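Local coordinates for putative sugar ABC transport system, substrate-binding protein (Bordetella parapertussis, PDB 5IX8) that probably binds a sugar in the periplasm and delivers it to a membrane ABC transporter for uptake, at residues 228-233 against 247-252; 12-17 against 268-273; 86-91 against 107-112; 144-149 against 192-197; 117-122 against 288-293. All coordinates share one frame; numbering follows the deposited sequence. Where two conformers were deposited one is given.

Contact 1 (228-233 against 247-252)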
# COMPACT_ATOMS: atom_id res chain seq x y z
N VAL A 228 -11.78 5.36 -14.53
CA VAL A 228 -11.49 4.66 -13.28
C VAL A 228 -10.33 5.35 -12.58
O VAL A 228 -9.37 5.80 -13.23
CB VAL A 228 -11.19 3.16 -13.54
CG1 VAL A 228 -10.82 2.43 -12.23
CG2 VAL A 228 -12.41 2.53 -14.21
N LEU A 229 -10.45 5.49 -11.26
CA LEU A 229 -9.39 5.95 -10.38
C LEU A 229 -8.95 4.77 -9.55
O LEU A 229 -9.78 3.98 -9.08
CB LEU A 229 -9.88 7.06 -9.44
CG LEU A 229 -10.27 8.34 -10.19
CD1 LEU A 229 -11.75 8.39 -10.45
CD2 LEU A 229 -9.81 9.57 -9.45
N THR A 230 -7.64 4.66 -9.34
CA THR A 230 -7.14 3.54 -8.57
C THR A 230 -5.78 3.91 -7.99
O THR A 230 -5.35 5.07 -8.05
CB THR A 230 -7.10 2.29 -9.46
OG1 THR A 230 -6.90 1.11 -8.66
CG2 THR A 230 -6.00 2.41 -10.48
N SER A 231 -5.11 2.91 -7.42
CA SER A 231 -3.85 3.16 -6.74
C SER A 231 -2.92 1.98 -6.97
O SER A 231 -3.37 0.85 -7.12
CB SER A 231 -4.10 3.39 -5.25
OG SER A 231 -2.90 3.79 -4.60
N ALA A 232 -1.62 2.29 -7.04
CA ALA A 232 -0.51 1.35 -7.14
C ALA A 232 -0.32 0.86 -8.57
O ALA A 232 -1.11 0.04 -9.07
CB ALA A 232 -0.67 0.17 -6.18
N MSE A 233 0.73 1.34 -9.24
CA MSE A 233 0.92 1.06 -10.65
C MSE A 233 1.32 -0.37 -10.94
O MSE A 233 2.10 -0.96 -10.21
CB MSE A 233 2.00 1.96 -11.23
CG MSE A 233 1.56 3.45 -11.30
SE MSE A 233 0.33 3.77 -12.78
CE MSE A 233 1.51 3.45 -14.29
N LEU A 247 -8.21 7.44 -15.15
CA LEU A 247 -8.02 8.88 -15.04
C LEU A 247 -6.77 9.21 -14.26
O LEU A 247 -6.03 10.15 -14.61
CB LEU A 247 -9.23 9.50 -14.34
CG LEU A 247 -9.17 10.98 -13.97
CD1 LEU A 247 -8.99 11.86 -15.21
CD2 LEU A 247 -10.42 11.37 -13.18
N ALA A 248 -6.50 8.45 -13.21
CA ALA A 248 -5.39 8.72 -12.33
C ALA A 248 -5.11 7.47 -11.52
O ALA A 248 -6.04 6.73 -11.15
CB ALA A 248 -5.70 9.89 -11.38
N VAL A 249 -3.84 7.28 -11.21
CA VAL A 249 -3.40 6.17 -10.39
C VAL A 249 -2.46 6.74 -9.36
O VAL A 249 -1.41 7.29 -9.72
CB VAL A 249 -2.67 5.08 -11.20
CG1 VAL A 249 -2.19 3.97 -10.25
CG2 VAL A 249 -3.58 4.52 -12.32
N ALA A 250 -2.79 6.57 -8.11
CA ALA A 250 -1.85 7.02 -7.09
C ALA A 250 -0.61 6.11 -7.09
O ALA A 250 -0.74 4.89 -7.16
CB ALA A 250 -2.53 7.04 -5.73
N SER A 251 0.58 6.71 -7.08
CA SER A 251 1.81 5.91 -6.98
C SER A 251 1.96 5.38 -5.56
O SER A 251 1.81 6.14 -4.60
CB SER A 251 3.04 6.78 -7.35
OG SER A 251 4.29 6.18 -7.00
N GLU A 252 2.21 4.08 -5.40
CA GLU A 252 2.56 3.51 -4.10
C GLU A 252 3.96 2.94 -4.19
O GLU A 252 4.15 1.84 -4.74
CB GLU A 252 1.55 2.45 -3.68
CG GLU A 252 0.19 3.10 -3.39
CD GLU A 252 -0.81 2.13 -2.77
OE1 GLU A 252 -0.56 1.65 -1.64
OE2 GLU A 252 -1.84 1.84 -3.41
O HOH W 1 2.80 2.60 -7.76

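Contact 2 (12-17 against 268-273)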
# COMPACT_ATOMS: atom_id res chain seq x y z
N ALA A 12 25.41 -1.81 7.96
CA ALA A 12 25.39 -2.37 9.31
C ALA A 12 26.78 -2.87 9.66
O ALA A 12 27.46 -3.49 8.83
CB ALA A 12 24.39 -3.53 9.42
N ARG A 13 27.22 -2.55 10.87
CA ARG A 13 28.41 -3.14 11.44
C ARG A 13 28.07 -4.26 12.41
O ARG A 13 28.75 -5.28 12.43
CB ARG A 13 29.27 -2.05 12.10
CG ARG A 13 29.82 -0.99 11.11
CD ARG A 13 30.55 -1.64 9.92
NE ARG A 13 31.37 -0.69 9.17
CZ ARG A 13 30.87 0.24 8.34
NH1 ARG A 13 29.55 0.36 8.20
NH2 ARG A 13 31.68 1.06 7.67
N GLN A 14 27.03 -4.10 13.20
CA GLN A 14 26.51 -5.16 14.07
C GLN A 14 25.64 -6.13 13.26
O GLN A 14 24.88 -5.68 12.40
CB GLN A 14 25.67 -4.57 15.22
CG GLN A 14 26.38 -3.53 16.12
CD GLN A 14 25.44 -2.87 17.16
OE1 GLN A 14 24.34 -3.35 17.44
NE2 GLN A 14 25.90 -1.74 17.72
N PRO A 15 25.74 -7.44 13.49
CA PRO A 15 24.87 -8.37 12.75
C PRO A 15 23.41 -7.99 12.92
O PRO A 15 22.95 -7.68 14.03
CB PRO A 15 25.17 -9.73 13.38
CG PRO A 15 26.57 -9.58 13.93
CD PRO A 15 26.74 -8.13 14.32
N LEU A 16 22.67 -8.00 11.82
CA LEU A 16 21.29 -7.55 11.81
C LEU A 16 20.49 -8.48 10.91
O LEU A 16 20.74 -8.54 9.71
CB LEU A 16 21.20 -6.10 11.34
CG LEU A 16 19.90 -5.33 11.69
CD1 LEU A 16 20.08 -3.86 11.39
CD2 LEU A 16 18.62 -5.90 10.99
N LYS A 17 19.54 -9.20 11.50
CA LYS A 17 18.70 -10.15 10.77
C LYS A 17 17.25 -9.70 10.77
O LYS A 17 16.71 -9.30 11.81
CB LYS A 17 18.79 -11.56 11.40
CG LYS A 17 20.19 -12.16 11.37
CD LYS A 17 20.33 -13.34 12.38
CE LYS A 17 19.53 -14.54 11.99
NZ LYS A 17 20.16 -15.85 12.46
N GLU A 268 18.28 2.25 14.07
CA GLU A 268 17.66 1.89 15.35
C GLU A 268 18.53 0.89 16.09
O GLU A 268 18.81 1.04 17.29
CB GLU A 268 16.27 1.32 15.10
CG GLU A 268 15.27 1.55 16.24
CD GLU A 268 15.41 0.57 17.40
OE1 GLU A 268 15.93 -0.56 17.19
OE2 GLU A 268 14.98 0.93 18.53
N HIS A 269 19.04 -0.10 15.36
CA HIS A 269 19.80 -1.19 15.95
C HIS A 269 21.11 -0.70 16.56
O HIS A 269 21.54 -1.21 17.61
CB HIS A 269 20.07 -2.24 14.88
CG HIS A 269 20.53 -3.55 15.42
ND1 HIS A 269 21.65 -4.20 14.94
CD2 HIS A 269 20.01 -4.36 16.38
CE1 HIS A 269 21.79 -5.35 15.57
NE2 HIS A 269 20.83 -5.46 16.47
N GLU A 270 21.77 0.26 15.92
CA GLU A 270 23.08 0.72 16.36
C GLU A 270 23.01 2.02 17.14
O GLU A 270 24.06 2.61 17.44
CB GLU A 270 24.02 0.84 15.15
CG GLU A 270 24.15 -0.52 14.43
CD GLU A 270 25.27 -0.60 13.40
OE1 GLU A 270 26.08 0.35 13.32
OE2 GLU A 270 25.34 -1.65 12.70
N GLY A 271 21.81 2.48 17.49
CA GLY A 271 21.69 3.67 18.33
C GLY A 271 22.09 4.94 17.63
O GLY A 271 22.59 5.88 18.27
N LEU A 272 21.88 5.02 16.35
CA LEU A 272 22.20 6.20 15.56
C LEU A 272 20.98 7.10 15.43
O LEU A 272 19.84 6.63 15.61
CB LEU A 272 22.68 5.78 14.17
CG LEU A 272 23.82 4.74 14.16
CD1 LEU A 272 24.15 4.31 12.73
CD2 LEU A 272 25.05 5.25 14.88
N PRO A 273 21.17 8.38 15.13
CA PRO A 273 20.02 9.28 14.93
C PRO A 273 19.08 8.75 13.86
O PRO A 273 19.50 8.39 12.76
CB PRO A 273 20.67 10.60 14.49
CG PRO A 273 22.07 10.53 15.00
CD PRO A 273 22.46 9.07 14.90
O HOH W 2 23.34 -3.47 12.84

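Contact 3 (86-91 against 107-112)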
# COMPACT_ATOMS: atom_id res chain seq x y z
N SER A 86 -6.59 -5.38 13.02
CA SER A 86 -6.63 -5.67 14.44
C SER A 86 -6.23 -7.11 14.74
O SER A 86 -6.35 -8.01 13.90
CB SER A 86 -8.02 -5.39 15.03
OG SER A 86 -8.32 -3.99 14.94
N GLY A 87 -5.74 -7.31 15.96
CA GLY A 87 -5.43 -8.62 16.49
C GLY A 87 -3.95 -8.96 16.63
O GLY A 87 -3.63 -10.06 17.10
N TYR A 88 -3.04 -8.07 16.21
CA TYR A 88 -1.61 -8.34 16.24
C TYR A 88 -0.92 -7.82 17.49
O TYR A 88 0.26 -8.09 17.68
CB TYR A 88 -0.92 -7.74 15.00
CG TYR A 88 -1.27 -8.51 13.75
CD1 TYR A 88 -2.51 -8.34 13.13
CD2 TYR A 88 -0.38 -9.41 13.18
CE1 TYR A 88 -2.84 -9.02 12.00
CE2 TYR A 88 -0.71 -10.11 12.01
CZ TYR A 88 -1.95 -9.92 11.45
OH TYR A 88 -2.31 -10.59 10.32
N ASP A 89 -1.61 -7.06 18.34
CA ASP A 89 -0.87 -6.52 19.49
C ASP A 89 -0.30 -7.63 20.37
O ASP A 89 0.86 -7.50 20.78
CB ASP A 89 -1.75 -5.55 20.28
CG ASP A 89 -0.96 -4.74 21.29
OD1 ASP A 89 -0.13 -3.91 20.88
OD2 ASP A 89 -1.18 -4.92 22.51
N PRO A 90 -1.01 -8.73 20.67
CA PRO A 90 -0.38 -9.77 21.52
C PRO A 90 0.89 -10.35 20.94
O PRO A 90 1.86 -10.57 21.68
CB PRO A 90 -1.47 -10.84 21.66
CG PRO A 90 -2.74 -10.07 21.47
CD PRO A 90 -2.43 -9.03 20.42
N VAL A 91 0.92 -10.61 19.63
CA VAL A 91 2.13 -11.21 19.07
C VAL A 91 3.25 -10.19 18.97
O VAL A 91 4.42 -10.52 19.18
CB VAL A 91 1.85 -11.89 17.71
CG1 VAL A 91 1.50 -10.91 16.62
CG2 VAL A 91 3.06 -12.71 17.31
N ILE A 107 1.34 -0.46 5.21
CA ILE A 107 -0.04 -0.22 5.64
C ILE A 107 -0.12 -0.23 7.16
O ILE A 107 0.71 -0.86 7.84
CB ILE A 107 -1.00 -1.28 5.07
CG1 ILE A 107 -0.33 -2.67 5.17
CG2 ILE A 107 -1.33 -0.93 3.60
CD1 ILE A 107 -1.32 -3.81 5.13
N PRO A 108 -1.11 0.48 7.73
CA PRO A 108 -1.20 0.58 9.20
C PRO A 108 -1.53 -0.76 9.86
O PRO A 108 -2.26 -1.59 9.31
CB PRO A 108 -2.36 1.55 9.42
CG PRO A 108 -2.62 2.21 8.15
CD PRO A 108 -2.14 1.29 7.05
N VAL A 109 -1.03 -0.94 11.08
CA VAL A 109 -1.47 -2.05 11.92
C VAL A 109 -1.89 -1.49 13.29
O VAL A 109 -1.32 -0.51 13.79
CB VAL A 109 -0.38 -3.15 12.03
CG1 VAL A 109 0.88 -2.63 12.67
CG2 VAL A 109 -0.89 -4.40 12.73
N ASN A 110 -2.89 -2.13 13.89
CA ASN A 110 -3.48 -1.64 15.14
C ASN A 110 -2.72 -2.17 16.35
O ASN A 110 -3.20 -3.01 17.11
CB ASN A 110 -4.94 -2.05 15.19
CG ASN A 110 -5.72 -1.29 16.21
OD1 ASN A 110 -5.29 -0.24 16.70
ND2 ASN A 110 -6.88 -1.82 16.56
N SER A 111 -1.51 -1.66 16.53
CA SER A 111 -0.72 -2.03 17.71
C SER A 111 0.20 -0.87 18.06
O SER A 111 1.04 -0.49 17.24
CB SER A 111 0.11 -3.29 17.47
OG SER A 111 1.02 -3.50 18.53
N ASP A 112 0.07 -0.34 19.28
CA ASP A 112 0.98 0.73 19.69
C ASP A 112 2.30 0.22 20.22
O ASP A 112 3.09 1.02 20.75
CB ASP A 112 0.31 1.65 20.72
CG ASP A 112 -0.07 0.94 22.01
OD1 ASP A 112 0.40 -0.18 22.28
OD2 ASP A 112 -0.84 1.52 22.79
O HOH W 3 -5.65 -4.67 17.69
O HOH W 4 -3.24 -5.32 15.35

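Contact 4 (144-149 against 192-197)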
# COMPACT_ATOMS: atom_id res chain seq x y z
N ILE A 144 -19.26 5.87 -8.95
CA ILE A 144 -19.39 4.58 -8.25
C ILE A 144 -18.21 4.42 -7.31
O ILE A 144 -17.05 4.58 -7.74
CB ILE A 144 -19.44 3.43 -9.26
CG1 ILE A 144 -20.78 3.39 -9.99
CG2 ILE A 144 -19.12 2.09 -8.55
CD1 ILE A 144 -20.74 2.67 -11.36
N VAL A 145 -18.48 4.03 -6.06
CA VAL A 145 -17.44 3.78 -5.07
C VAL A 145 -17.37 2.28 -4.80
O VAL A 145 -18.36 1.67 -4.37
CB VAL A 145 -17.69 4.56 -3.77
CG1 VAL A 145 -16.62 4.18 -2.73
CG2 VAL A 145 -17.70 6.10 -4.02
N VAL A 146 -16.21 1.68 -5.08
CA VAL A 146 -15.91 0.27 -4.78
C VAL A 146 -14.80 0.37 -3.75
O VAL A 146 -13.64 0.56 -4.14
CB VAL A 146 -15.48 -0.51 -6.04
CG1 VAL A 146 -15.05 -1.95 -5.70
CG2 VAL A 146 -16.59 -0.56 -7.07
N PRO A 147 -15.10 0.34 -2.45
CA PRO A 147 -14.16 0.84 -1.44
C PRO A 147 -13.13 -0.15 -0.97
O PRO A 147 -12.21 0.25 -0.23
CB PRO A 147 -15.08 1.18 -0.26
CG PRO A 147 -16.15 0.17 -0.36
CD PRO A 147 -16.44 0.13 -1.87
N GLY A 148 -13.26 -1.41 -1.32
CA GLY A 148 -12.37 -2.41 -0.80
C GLY A 148 -13.00 -3.20 0.33
O GLY A 148 -14.22 -3.20 0.54
N ALA A 149 -12.13 -3.91 1.05
CA ALA A 149 -12.55 -4.80 2.11
C ALA A 149 -12.74 -4.02 3.41
O ALA A 149 -12.14 -2.96 3.61
CB ALA A 149 -11.52 -5.89 2.32
N GLN A 192 -19.44 -4.62 -11.99
CA GLN A 192 -20.50 -4.99 -12.91
C GLN A 192 -21.87 -4.74 -12.28
O GLN A 192 -22.79 -4.21 -12.92
CB GLN A 192 -20.34 -6.46 -13.29
CG GLN A 192 -21.34 -6.97 -14.28
CD GLN A 192 -20.78 -8.14 -15.05
OE1 GLN A 192 -20.69 -9.25 -14.52
NE2 GLN A 192 -20.35 -7.89 -16.28
N ASP A 193 -22.02 -5.13 -11.01
CA ASP A 193 -23.26 -4.90 -10.29
C ASP A 193 -23.54 -3.40 -10.13
O ASP A 193 -24.66 -2.94 -10.41
CB ASP A 193 -23.10 -5.59 -8.93
CG ASP A 193 -24.29 -5.44 -8.06
OD1 ASP A 193 -25.30 -6.10 -8.33
OD2 ASP A 193 -24.18 -4.68 -7.07
N LEU A 194 -22.53 -2.62 -9.73
CA LEU A 194 -22.79 -1.20 -9.50
C LEU A 194 -22.99 -0.42 -10.80
O LEU A 194 -23.77 0.55 -10.79
CB LEU A 194 -21.69 -0.56 -8.64
CG LEU A 194 -21.84 -1.01 -7.18
CD1 LEU A 194 -20.48 -0.92 -6.43
CD2 LEU A 194 -22.95 -0.22 -6.48
N LEU A 195 -22.37 -0.84 -11.92
CA LEU A 195 -22.66 -0.15 -13.19
C LEU A 195 -24.12 -0.35 -13.59
O LEU A 195 -24.77 0.58 -14.10
CB LEU A 195 -21.75 -0.67 -14.32
CG LEU A 195 -20.30 -0.21 -14.28
CD1 LEU A 195 -19.49 -1.10 -15.21
CD2 LEU A 195 -20.21 1.26 -14.68
N MSE A 196 -24.64 -1.55 -13.37
CA MSE A 196 -26.03 -1.82 -13.70
C MSE A 196 -26.95 -0.96 -12.81
O MSE A 196 -27.96 -0.42 -13.26
CB MSE A 196 -26.36 -3.31 -13.54
CG MSE A 196 -27.79 -3.66 -13.97
SE MSE A 196 -28.03 -5.55 -13.92
CE MSE A 196 -26.19 -6.02 -14.37
N ARG A 197 -26.59 -0.86 -11.54
CA ARG A 197 -27.42 -0.13 -10.57
C ARG A 197 -27.25 1.37 -10.65
O ARG A 197 -28.08 2.11 -10.07
CB ARG A 197 -27.08 -0.61 -9.16
CG ARG A 197 -27.51 -2.07 -8.93
CD ARG A 197 -26.76 -2.73 -7.73
NE ARG A 197 -27.04 -1.98 -6.51
CZ ARG A 197 -26.31 -2.05 -5.40
NH1 ARG A 197 -26.63 -1.28 -4.38
NH2 ARG A 197 -25.26 -2.87 -5.31

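Contact 5 (117-122 against 288-293)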
# COMPACT_ATOMS: atom_id res chain seq x y z
N GLY A 117 7.21 2.56 11.77
CA GLY A 117 6.69 2.14 10.49
C GLY A 117 7.22 2.98 9.35
O GLY A 117 7.73 4.09 9.54
N VAL A 118 7.12 2.42 8.15
CA VAL A 118 7.40 3.15 6.92
C VAL A 118 6.23 2.85 6.01
O VAL A 118 6.02 1.69 5.64
CB VAL A 118 8.72 2.71 6.25
CG1 VAL A 118 8.88 3.45 4.93
CG2 VAL A 118 9.94 2.97 7.16
N LEU A 119 5.46 3.89 5.66
CA LEU A 119 4.27 3.63 4.85
C LEU A 119 3.93 4.90 4.09
O LEU A 119 4.83 5.59 3.62
CB LEU A 119 3.12 3.09 5.72
CG LEU A 119 2.62 3.87 6.95
CD1 LEU A 119 1.17 3.45 7.23
CD2 LEU A 119 3.45 3.63 8.20
N GLN A 120 2.64 5.14 3.85
CA GLN A 120 2.15 6.39 3.28
C GLN A 120 0.87 6.77 3.99
O GLN A 120 0.28 5.96 4.72
CB GLN A 120 1.89 6.31 1.77
CG GLN A 120 3.13 6.34 0.90
CD GLN A 120 2.78 6.38 -0.58
OE1 GLN A 120 1.96 5.61 -1.05
NE2 GLN A 120 3.39 7.28 -1.31
N ASP A 121 0.42 8.00 3.74
CA ASP A 121 -0.78 8.54 4.38
C ASP A 121 -1.99 8.11 3.55
O ASP A 121 -2.27 8.68 2.50
CB ASP A 121 -0.67 10.06 4.45
CG ASP A 121 -1.79 10.71 5.21
OD1 ASP A 121 -2.90 10.14 5.26
OD2 ASP A 121 -1.55 11.81 5.76
N ASP A 122 -2.73 7.11 4.04
CA ASP A 122 -3.84 6.56 3.26
C ASP A 122 -4.97 7.58 3.05
O ASP A 122 -5.55 7.64 1.96
CB ASP A 122 -4.35 5.28 3.91
CG ASP A 122 -3.37 4.13 3.71
OD1 ASP A 122 -3.20 3.63 2.56
OD2 ASP A 122 -2.71 3.75 4.70
N HIS A 288 6.29 6.94 12.51
CA HIS A 288 6.28 6.34 11.18
C HIS A 288 6.67 7.39 10.15
O HIS A 288 6.38 8.58 10.32
CB HIS A 288 4.90 5.76 10.84
CG HIS A 288 3.79 6.75 10.86
ND1 HIS A 288 3.22 7.20 12.04
CD2 HIS A 288 3.11 7.35 9.85
CE1 HIS A 288 2.26 8.06 11.74
NE2 HIS A 288 2.18 8.18 10.43
N PHE A 289 7.34 6.93 9.09
CA PHE A 289 7.65 7.78 7.96
C PHE A 289 6.60 7.57 6.89
O PHE A 289 6.29 6.42 6.56
CB PHE A 289 9.03 7.48 7.37
CG PHE A 289 9.39 8.38 6.21
CD1 PHE A 289 9.76 9.70 6.43
CD2 PHE A 289 9.35 7.90 4.89
CE1 PHE A 289 10.08 10.54 5.37
CE2 PHE A 289 9.64 8.73 3.82
CZ PHE A 289 10.01 10.06 4.05
N ASN A 290 6.09 8.66 6.34
CA ASN A 290 5.15 8.58 5.22
C ASN A 290 5.87 9.03 3.97
O ASN A 290 6.29 10.18 3.89
CB ASN A 290 3.94 9.49 5.44
CG ASN A 290 2.93 8.92 6.45
OD1 ASN A 290 2.66 7.73 6.47
ND2 ASN A 290 2.38 9.78 7.30
N VAL A 291 5.98 8.14 2.98
CA VAL A 291 6.60 8.54 1.70
C VAL A 291 5.67 9.53 1.01
O VAL A 291 4.47 9.29 0.93
CB VAL A 291 6.85 7.32 0.82
CG1 VAL A 291 7.47 7.79 -0.51
CG2 VAL A 291 7.77 6.29 1.51
N PRO A 292 6.18 10.64 0.48
CA PRO A 292 5.27 11.60 -0.16
C PRO A 292 4.52 10.98 -1.33
O PRO A 292 4.99 10.06 -2.00
CB PRO A 292 6.21 12.72 -0.62
CG PRO A 292 7.33 12.69 0.37
CD PRO A 292 7.49 11.23 0.78
N ILE A 293 3.30 11.47 -1.54
CA ILE A 293 2.37 10.90 -2.50
C ILE A 293 2.48 11.66 -3.82
O ILE A 293 2.51 12.90 -3.83
CB ILE A 293 0.94 10.96 -1.97
CG1 ILE A 293 0.83 10.04 -0.76
CG2 ILE A 293 -0.06 10.55 -3.07
CD1 ILE A 293 -0.29 10.42 0.14
O HOH W 5 2.34 9.84 2.49

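Contact 1 (228-233 against 247-252)
Strands 228-231 and 248-250 run parallel, 15° apart, and their main-chain bonds alternate from one strand to the other. Leu-247 N donates to Val-228 O and Thr-230 N to Ala-248 O. Ala-250 N then meets a lone pair of Thr-230 O at 3.0 Å, and Ala-232 N reaches Ala-250 O nearly along the C=O axis at 2.7 Å. Past the strands a water takes over, accepting from both Met-233 N and Glu-252 N.

The polar side-chain link is short: Ser-231 OG, anti to its backbone N, gives its hydrogen to Glu-252 OE2 at 2.5 Å, coming from above the carboxylate plane. The other oxygen, OE1, forms a salt bridge with Arg-158.

Apolar contacts gather around Val-249. Its CG2 lies beside Thr-230 CG2 at 3.7 Å, while Thr-230 OG1 turns to Thr-206. The side chain of selenomethionine Met-233, bent at chi2 and chi3, crosses Val-249 obliquely, its SE 3.6 Å from Val-249 CG1.

The pair closes the beta-alpha-beta unit 227-231, 235-242, 246-250. Helix 235-242 packs on Val-249 and Met-233, helix 122-135 lies against Leu-229, Ser-231, Ala-248 and Ala-250, and strand 295-296 borders the far side of 246-250.

Contact 2 (12-17 against 268-273)
Glu-270 OE2 is the polar centre where the chain entering strand 17-22 meets the end of helix 254-270. Arg-13 N donates to its syn lone pair at 2.8 Å, and Gln-14 N comes in from above the carboxylate plane at 3.0 Å, along a fairly straight bond (163°). A water gives it a third hydrogen bond at 2.7 Å. The same water donates to Gln-14 O and sits in the plane of the His-269 ring, 2.8 Å from ND1.

Around this core the side chains pack in layers. The Gln-14 amide approaches Glu-270 tip to tip and stacks on the carboxylate, the two planes 12° apart. Its OE1 lies over one face of the His-269 imidazole, toward the rim. Pro-15 O comes within 3.0 Å of His-269 CE1, and Leu-16 CG makes an off-centre CH-pi contact, 4.3 Å from the ring centroid, while its CD1 rests on His-269 CB.

The last turn of the helix carries both His-269 and Glu-270 toward the loop; Gly-271, at positive phi, follows it in a Schellman motif. Within that turn, Glu-268 forms a salt bridge with Lys-101, and Ala-12 and Leu-16 also pack on Ile-266 of the same helix.

Two successive main-chain N-H groups and a water thus grip one carboxylate oxygen from different directions, which would favour a charged Glu-270 and fix the rotation of its carboxylate.

Contact 3 (86-91 against 107-112)
At the C-terminal ends of the strands of the parallel sheet, the contact joins the start of the helix of the beta-alpha-beta unit 77-80, 89-97, 101-105 to the loop after its second strand. The shape of the loop is set by an inverse gamma turn centred on Asn-110, with a weak bond from Ser-111 N back to Val-109 O.

Asp-89, its CG anti to the backbone N (chi1 -167°), swings its carboxylate to the loop. Ser-111 OG donates to OD1 at 2.6 Å, using the anti lone pair on the side away from OD2. That second oxygen is in a salt bridge with Lys-113, whose backbone N also bonds Ser-111 OG. The charge of Lys-113 probably offsets the approach of Asp-112 OD1 to Asp-89 OD1, 4.0 Å between like charges.

At the other end Asn-110 ND2 points an N-H at Ser-86 OG, 3.1 Å away and nearly in the amide plane. Between the two side-chain bonds the backbones are joined through water. One molecule accepts from Gly-87 N at 3.2 Å and donates to Asn-110 O at 3.0 Å; a second accepts from Tyr-88 N at 2.9 Å and reaches the same carbonyl by a weak bond. Val-109 CG2 touches Tyr-88 CB at 4.0 Å, and the Tyr-88 ring packs edge-to-face on Phe-64.

Loops of this kind, leaving the C-terminal ends of parallel strands, face the interlobe cleft in periplasmic binding proteins of this fold; here Ile-107 and Pro-108 reach Trp-154 of helix 154-168.

Contact 4 (144-149 against 192-197)
On the solvent-facing turn of helix 184-197 the guanidinium of Arg-197 has Leu-194 CD2 over one face, 3.7 Å above its plane and toward the rim, and the carboxylate of Asp-193 at its edge. Arg-197 NH2 donates to Asp-193 OD2 in a salt bridge of 2.7 Å, using the syn lone pair; the acceptor lies almost exactly in the guanidinium plane. The bond joins residues four apart, one helical turn.

Leu-194 links this polar layer to the sheet. While CD2 lies against the guanidinium face, the other branch, CD1, points to strand 142-145 and its extension, touching Ile-144 CG2, the backbone Val-145 O at 3.9 Å and Val-146 CG2 at 4.0 Å. Leu-194 CB rests 3.7 Å from Ile-144 CG2. Ile-144 places that methyl anti to its backbone N and sends its longer branch the other way: CD1 ends 3.6 Å from Leu-195 CD2, the two side chains crossing at about a right angle. Ile-144 therefore wedges against two successive leucines of one helix.

The strand's backbone is bonded to strand 201-205, on which Ile-144 also packs through Ala-201 and Val-204.

No hydrogen bond joins the two segments. Cohesion comes from branched aliphatic contacts, with the ion pair kept within the helix, its cation sheltered on one face by the same leucine that packs on the strand.

Contact 5 (117-122 against 288-293)
Strands 117-119 and 288-290 run parallel, 14° apart, joined by Phe-289 N to Gly-117 O, by Leu-119 N to Phe-289 O nearly along the C=O axis (2.8 Å), and by Val-291 N to Leu-119 O (2.9 Å). Beyond them both segments leave the parallel sheet, consistent with two of the interlobe hinge crossovers of type I periplasmic binding proteins.

On one sheet face, Val-118 CG1 meets the edge of the Phe-289 ring, which helix 254-270 flanks through Leu-260 and Tyr-264. On the other, Leu-119 CG sits in the crowded position between backbone N and carbonyl carbon (chi1 56°), bringing CD2 to 3.7 Å from His-288 CB. Asn-290 OD1 lies in plane at the edge of the His-288 imidazole, whose ND1 bonds Tyr-286 O.

Past the strands the Gln-120 side chain crosses Val-291 and Ile-293 obliquely: NE2 donates to Val-291 O at 3.2 Å from above the carbonyl plane, and weakly to Pro-292 O. Asp-121 is the N-cap of helix 122-135, its OD1 taking Leu-124 N. Ile-293 CD1 abuts Asp-121 O at 3.5 Å. A water bridges the segments, accepting from Asp-121 N at 2.9 Å and donating to Val-291 O at 2.7 Å.

Overall arrangement
Contacts 1 and 5 are parallel strand pairs, one in each sheet, knit by backbone bonds. Contact 1 is buried, and both lie near the middle of the chain, where they touch: Gln-120 packs on Ser-251 and Glu-252. Arg-158 pairs with acids of both, Glu-252 and Asp-122. Contact 4 reaches the same sheet as contact 1 but is a helix-to-strand joint, buried and wholly apolar across its segments. Contacts 2 and 3 are more exposed and rely on side-chain oxygens and waters; contact 2 lies farthest out, its centre about 26 Å from that of the chain. Contact 3 borders contact 5, Pro-108 resting on Leu-119 and Asp-122, while helix 254-270 connects contacts 2 and 5.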